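Local atomic coordinates of L-threonine 3-dehydrogenase (Clostridioides difficile, PDB entry 7OL1), a protein that probably catalyses the NAD-dependent oxidation of L-threonine at its 3-hydroxyl group to 2-amino-3-oxobutanoate. Residues Y224-M236 and S295-S307. Numbering follows the deposited sequence.
Sequences YIAEGTKMDMMYM and SIADSWPNSLDSS
With chi1 of Asp232 at -67°, its CG lies beside the backbone N and the carboxylate swings across to Ser303 and Leu304; in Met231 an extended chi2 (169°) carries SD out to Ala297 and Trp300. The carboxylate makes the one direct hydrogen bond between 224-236 and 295-307: Leu304 N donates to the syn lone pair of Asp232 OD2, 3.3 Å away, with an N-H...O angle of 152°. OD2 also bonds to Thr263 OG1, so two partners hold this oxygen of a buried aspartate, while OD1 packs against CG of Leu304 at 3.5 Å.

Next to Asp232, on the side of Met231 and Thr229, the contact is largely apolar. Met231 SD sits 3.8 Å from Ala297 CB and meets the Trp300 indole at its edge, 4.2 Å from CE3, a Met-aromatic contact made close to the ring plane. Thr229 CG2 adds a methyl against the same Ala297 CB, at 4.2 Å. The polar exception is water 1, which bridges the backbones, 2.6 Å from Lys230 O and 2.7 Å from Ala297 O.

The contact therefore fastens the end of helix 291-299 and the loop after it to the run leading into strand 232-235. That strand extends the parallel Rossmann-type sheet, consistent with an extended short-chain dehydrogenase fold, pairing in parallel with 184-194 and antiparallel with 265-266, where Ser266 OG bonds to Asn302 O; Tyr207 of helix 207-217 also packs on Met231.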
loop_
_atom_site.group_PDB
_atom_site.type_symbol
_atom_site.label_atom_id
_atom_site.label_comp_id
_atom_site.label_asym_id
_atom_site.label_seq_id
_atom_site.Cartn_x
_atom_site.Cartn_y
_atom_site.Cartn_z
ATOM N N TYR A 224 8.495 26.960 -14.349
ATOM C CA TYR A 224 8.769 26.701 -12.910
ATOM C C TYR A 224 9.570 25.391 -12.820
ATOM O O TYR A 224 9.982 24.990 -11.702
ATOM C CB TYR A 224 7.481 26.789 -12.064
ATOM C CG TYR A 224 6.314 25.903 -12.440
ATOM C CD1 TYR A 224 5.351 26.306 -13.356
ATOM C CD2 TYR A 224 6.137 24.667 -11.837
ATOM C CE1 TYR A 224 4.275 25.492 -13.692
ATOM C CE2 TYR A 224 5.067 23.844 -12.159
ATOM C CZ TYR A 224 4.128 24.253 -13.089
ATOM O OH TYR A 224 3.085 23.423 -13.386
ATOM N N ILE A 225 9.853 24.786 -13.982
ATOM C CA ILE A 225 10.512 23.455 -14.107
ATOM C C ILE A 225 11.769 23.596 -14.975
ATOM O O ILE A 225 11.679 24.194 -16.076
ATOM C CB ILE A 225 9.495 22.423 -14.633
ATOM C CG1 ILE A 225 8.770 21.744 -13.465
ATOM C CG2 ILE A 225 10.143 21.411 -15.563
ATOM C CD1 ILE A 225 7.405 21.186 -13.814
ATOM N N ALA A 226 12.886 23.063 -14.460
ATOM C CA ALA A 226 14.264 23.216 -14.985
ATOM C C ALA A 226 14.340 22.617 -16.385
ATOM O O ALA A 226 13.622 21.638 -16.633
ATOM C CB ALA A 226 15.246 22.545 -14.056
ATOM N N GLU A 227 15.187 23.178 -17.251
ATOM C CA GLU A 227 15.331 22.737 -18.666
ATOM C C GLU A 227 15.959 21.343 -18.656
ATOM O O GLU A 227 16.609 21.009 -17.645
ATOM C CB GLU A 227 16.091 23.784 -19.493
ATOM C CG GLU A 227 17.600 23.621 -19.573
ATOM C CD GLU A 227 18.272 24.771 -20.314
ATOM O OE1 GLU A 227 17.850 25.068 -21.449
ATOM O OE2 GLU A 227 19.193 25.390 -19.749
ATOM N N GLY A 228 15.690 20.535 -19.686
ATOM C CA GLY A 228 16.157 19.133 -19.760
ATOM C C GLY A 228 15.502 18.159 -18.762
ATOM O O GLY A 228 15.852 16.954 -18.823
ATOM N N THR A 229 14.578 18.597 -17.889
ATOM C CA THR A 229 13.801 17.695 -16.991
ATOM C C THR A 229 12.733 16.949 -17.809
ATOM O O THR A 229 11.825 17.601 -18.337
ATOM C CB THR A 229 13.193 18.448 -15.803
ATOM O OG1 THR A 229 14.244 19.066 -15.059
ATOM C CG2 THR A 229 12.416 17.527 -14.889
ATOM N N LYS A 230 12.839 15.621 -17.911
ATOM C CA LYS A 230 11.962 14.790 -18.776
ATOM C C LYS A 230 10.892 14.121 -17.903
ATOM O O LYS A 230 11.210 13.759 -16.725
ATOM C CB LYS A 230 12.805 13.799 -19.590
ATOM C CG LYS A 230 13.268 14.327 -20.950
ATOM C CD LYS A 230 14.060 13.328 -21.789
ATOM C CE LYS A 230 13.677 13.327 -23.258
ATOM N NZ LYS A 230 13.276 11.967 -23.691
ATOM N N MET A 231 9.672 13.990 -18.452
ATOM C CA MET A 231 8.456 13.474 -17.755
ATOM C C MET A 231 7.529 12.762 -18.749
ATOM O O MET A 231 7.456 13.191 -19.907
ATOM C CB MET A 231 7.683 14.626 -17.105
ATOM C CG MET A 231 7.921 14.729 -15.608
ATOM S SD MET A 231 7.293 16.254 -14.855
ATOM C CE MET A 231 7.829 17.473 -16.054
ATOM N N ASP A 232 6.785 11.743 -18.325
ATOM C CA ASP A 232 5.706 11.247 -19.214
ATOM C C ASP A 232 4.557 12.259 -19.231
ATOM O O ASP A 232 4.257 12.867 -18.167
ATOM C CB ASP A 232 5.139 9.901 -18.808
ATOM C CG ASP A 232 6.125 8.777 -18.969
ATOM O OD1 ASP A 232 6.973 8.621 -18.043
ATOM O OD2 ASP A 232 6.013 8.065 -19.995
ATOM N N MET A 233 3.933 12.375 -20.401
ATOM C CA MET A 233 2.739 13.185 -20.670
ATOM C C MET A 233 1.836 12.418 -21.632
ATOM O O MET A 233 2.320 11.479 -22.314
ATOM C CB MET A 233 3.093 14.516 -21.317
ATOM C CG MET A 233 4.001 15.342 -20.484
ATOM S SD MET A 233 3.125 16.164 -19.208
ATOM C CE MET A 233 4.470 17.121 -18.511
ATOM N N MET A 234 0.571 12.836 -21.663
ATOM C CA MET A 234 -0.470 12.303 -22.563
ATOM C C MET A 234 -1.520 13.412 -22.789
ATOM O O MET A 234 -1.782 14.206 -21.857
ATOM C CB MET A 234 -1.058 11.032 -21.939
ATOM C CG MET A 234 -1.980 10.287 -22.880
ATOM S SD MET A 234 -2.593 8.671 -22.314
ATOM C CE MET A 234 -1.106 7.978 -21.602
ATOM N N TYR A 235 -2.025 13.547 -24.015
ATOM C CA TYR A 235 -3.081 14.533 -24.356
ATOM C C TYR A 235 -4.428 13.958 -23.939
ATOM O O TYR A 235 -4.722 12.765 -24.281
ATOM C CB TYR A 235 -3.127 14.801 -25.864
ATOM C CG TYR A 235 -3.792 16.079 -26.325
ATOM C CD1 TYR A 235 -3.771 17.224 -25.549
ATOM C CD2 TYR A 235 -4.394 16.159 -27.573
ATOM C CE1 TYR A 235 -4.326 18.410 -25.992
ATOM C CE2 TYR A 235 -4.963 17.336 -28.029
ATOM C CZ TYR A 235 -4.917 18.471 -27.238
ATOM O OH TYR A 235 -5.442 19.657 -27.658
ATOM N N MET A 236 -5.267 14.795 -23.326
ATOM C CA MET A 236 -6.481 14.301 -22.637
ATOM C C MET A 236 -7.251 13.302 -23.509
ATOM O O MET A 236 -7.637 12.250 -23.006
ATOM C CB MET A 236 -7.381 15.445 -22.190
ATOM C CG MET A 236 -8.580 14.940 -21.425
ATOM S SD MET A 236 -8.159 13.955 -19.957
ATOM C CE MET A 236 -7.481 15.232 -18.901
ATOM N N SER A 295 11.683 18.934 -7.262
ATOM C CA SER A 295 11.808 17.799 -6.310
ATOM C C SER A 295 10.913 16.651 -6.762
ATOM O O SER A 295 11.457 15.565 -6.975
ATOM C CB SER A 295 11.476 18.180 -4.886
ATOM O OG SER A 295 12.634 18.111 -4.074
ATOM N N ILE A 296 9.604 16.896 -6.909
ATOM C CA ILE A 296 8.584 15.836 -7.194
ATOM C C ILE A 296 8.797 15.312 -8.627
ATOM O O ILE A 296 8.644 14.096 -8.832
ATOM C CB ILE A 296 7.118 16.285 -6.949
ATOM C CG1 ILE A 296 6.955 17.244 -5.767
ATOM C CG2 ILE A 296 6.207 15.073 -6.770
ATOM C CD1 ILE A 296 5.514 17.424 -5.318
ATOM N N ALA A 297 9.140 16.173 -9.589
ATOM C CA ALA A 297 9.419 15.770 -10.989
ATOM C C ALA A 297 10.655 14.867 -11.003
ATOM O O ALA A 297 10.690 13.900 -11.805
ATOM C CB ALA A 297 9.614 16.975 -11.873
ATOM N N ASP A 298 11.618 15.175 -10.128
ATOM C CA ASP A 298 12.852 14.375 -9.933
ATOM C C ASP A 298 12.487 13.059 -9.212
ATOM O O ASP A 298 13.142 12.069 -9.539
ATOM C CB ASP A 298 13.964 15.222 -9.288
ATOM C CG ASP A 298 14.626 16.284 -10.182
ATOM O OD1 ASP A 298 14.457 16.223 -11.448
ATOM O OD2 ASP A 298 15.336 17.181 -9.608
ATOM N N SER A 299 11.479 13.002 -8.316
ATOM C CA SER A 299 10.952 11.732 -7.710
ATOM C C SER A 299 10.650 10.732 -8.829
ATOM O O SER A 299 10.872 9.504 -8.666
ATOM C CB SER A 299 9.655 11.894 -6.916
ATOM O OG SER A 299 9.771 12.800 -5.841
ATOM N N TRP A 300 10.099 11.270 -9.912
ATOM C CA TRP A 300 9.276 10.525 -10.887
ATOM C C TRP A 300 10.131 10.050 -12.045
ATOM O O TRP A 300 10.887 10.826 -12.618
ATOM C CB TRP A 300 8.163 11.413 -11.438
ATOM C CG TRP A 300 7.039 11.758 -10.515
ATOM C CD1 TRP A 300 6.669 11.183 -9.331
ATOM C CD2 TRP A 300 6.071 12.772 -10.792
ATOM N NE1 TRP A 300 5.550 11.803 -8.834
ATOM C CE2 TRP A 300 5.154 12.771 -9.720
ATOM C CE3 TRP A 300 5.916 13.682 -11.841
ATOM C CZ2 TRP A 300 4.090 13.664 -9.672
ATOM C CZ3 TRP A 300 4.869 14.566 -11.787
ATOM C CH2 TRP A 300 3.969 14.550 -10.719
ATOM N N PRO A 301 9.914 8.807 -12.502
ATOM C CA PRO A 301 10.426 8.370 -13.792
ATOM C C PRO A 301 10.365 9.418 -14.920
ATOM O O PRO A 301 9.525 10.330 -14.901
ATOM C CB PRO A 301 9.509 7.194 -14.145
ATOM C CG PRO A 301 9.031 6.644 -12.815
ATOM C CD PRO A 301 9.115 7.781 -11.822
ATOM N N ASN A 302 11.272 9.241 -15.885
ATOM C CA ASN A 302 11.432 10.086 -17.091
ATOM C C ASN A 302 10.516 9.520 -18.175
ATOM O O ASN A 302 10.005 10.335 -19.001
ATOM C CB ASN A 302 12.881 10.116 -17.588
ATOM C CG ASN A 302 13.887 10.459 -16.508
ATOM O OD1 ASN A 302 13.685 11.403 -15.738
ATOM N ND2 ASN A 302 14.968 9.687 -16.445
ATOM N N SER A 303 10.331 8.192 -18.181
ATOM C CA SER A 303 9.525 7.472 -19.209
ATOM C C SER A 303 9.139 6.084 -18.691
ATOM O O SER A 303 9.968 5.458 -18.010
ATOM C CB SER A 303 10.273 7.384 -20.521
ATOM O OG SER A 303 11.269 6.375 -20.467
ATOM N N LEU A 304 7.929 5.621 -19.000
ATOM C CA LEU A 304 7.420 4.311 -18.519
ATOM C C LEU A 304 7.320 3.382 -19.719
ATOM O O LEU A 304 7.202 3.891 -20.876
ATOM C CB LEU A 304 6.019 4.416 -17.889
ATOM C CG LEU A 304 5.741 5.512 -16.857
ATOM C CD1 LEU A 304 4.245 5.788 -16.793
ATOM C CD2 LEU A 304 6.260 5.134 -15.478
ATOM N N ASP A 305 7.213 2.088 -19.422
ATOM C CA ASP A 305 7.045 1.024 -20.431
ATOM C C ASP A 305 5.578 0.583 -20.478
ATOM O O ASP A 305 5.180 -0.258 -19.654
ATOM C CB ASP A 305 8.046 -0.108 -20.138
ATOM C CG ASP A 305 8.016 -1.246 -21.142
ATOM O OD1 ASP A 305 7.374 -1.069 -22.202
ATOM O OD2 ASP A 305 8.584 -2.308 -20.843
ATOM N N SER A 306 4.862 1.009 -21.522
ATOM C CA SER A 306 3.449 0.646 -21.825
ATOM C C SER A 306 3.285 -0.773 -22.386
ATOM O O SER A 306 2.130 -1.141 -22.763
ATOM C CB SER A 306 2.819 1.640 -22.779
ATOM O OG SER A 306 3.743 2.613 -23.261
ATOM N N SER A 307 4.333 -1.584 -22.453
ATOM C CA SER A 307 4.258 -2.881 -23.186
ATOM C C SER A 307 3.102 -3.724 -22.640
ATOM O O SER A 307 2.262 -4.168 -23.454
ATOM C CB SER A 307 5.543 -3.686 -23.142
ATOM O OG SER A 307 6.628 -2.955 -23.669
HETATM O O HOH W 1 11.350 12.991 -14.255
#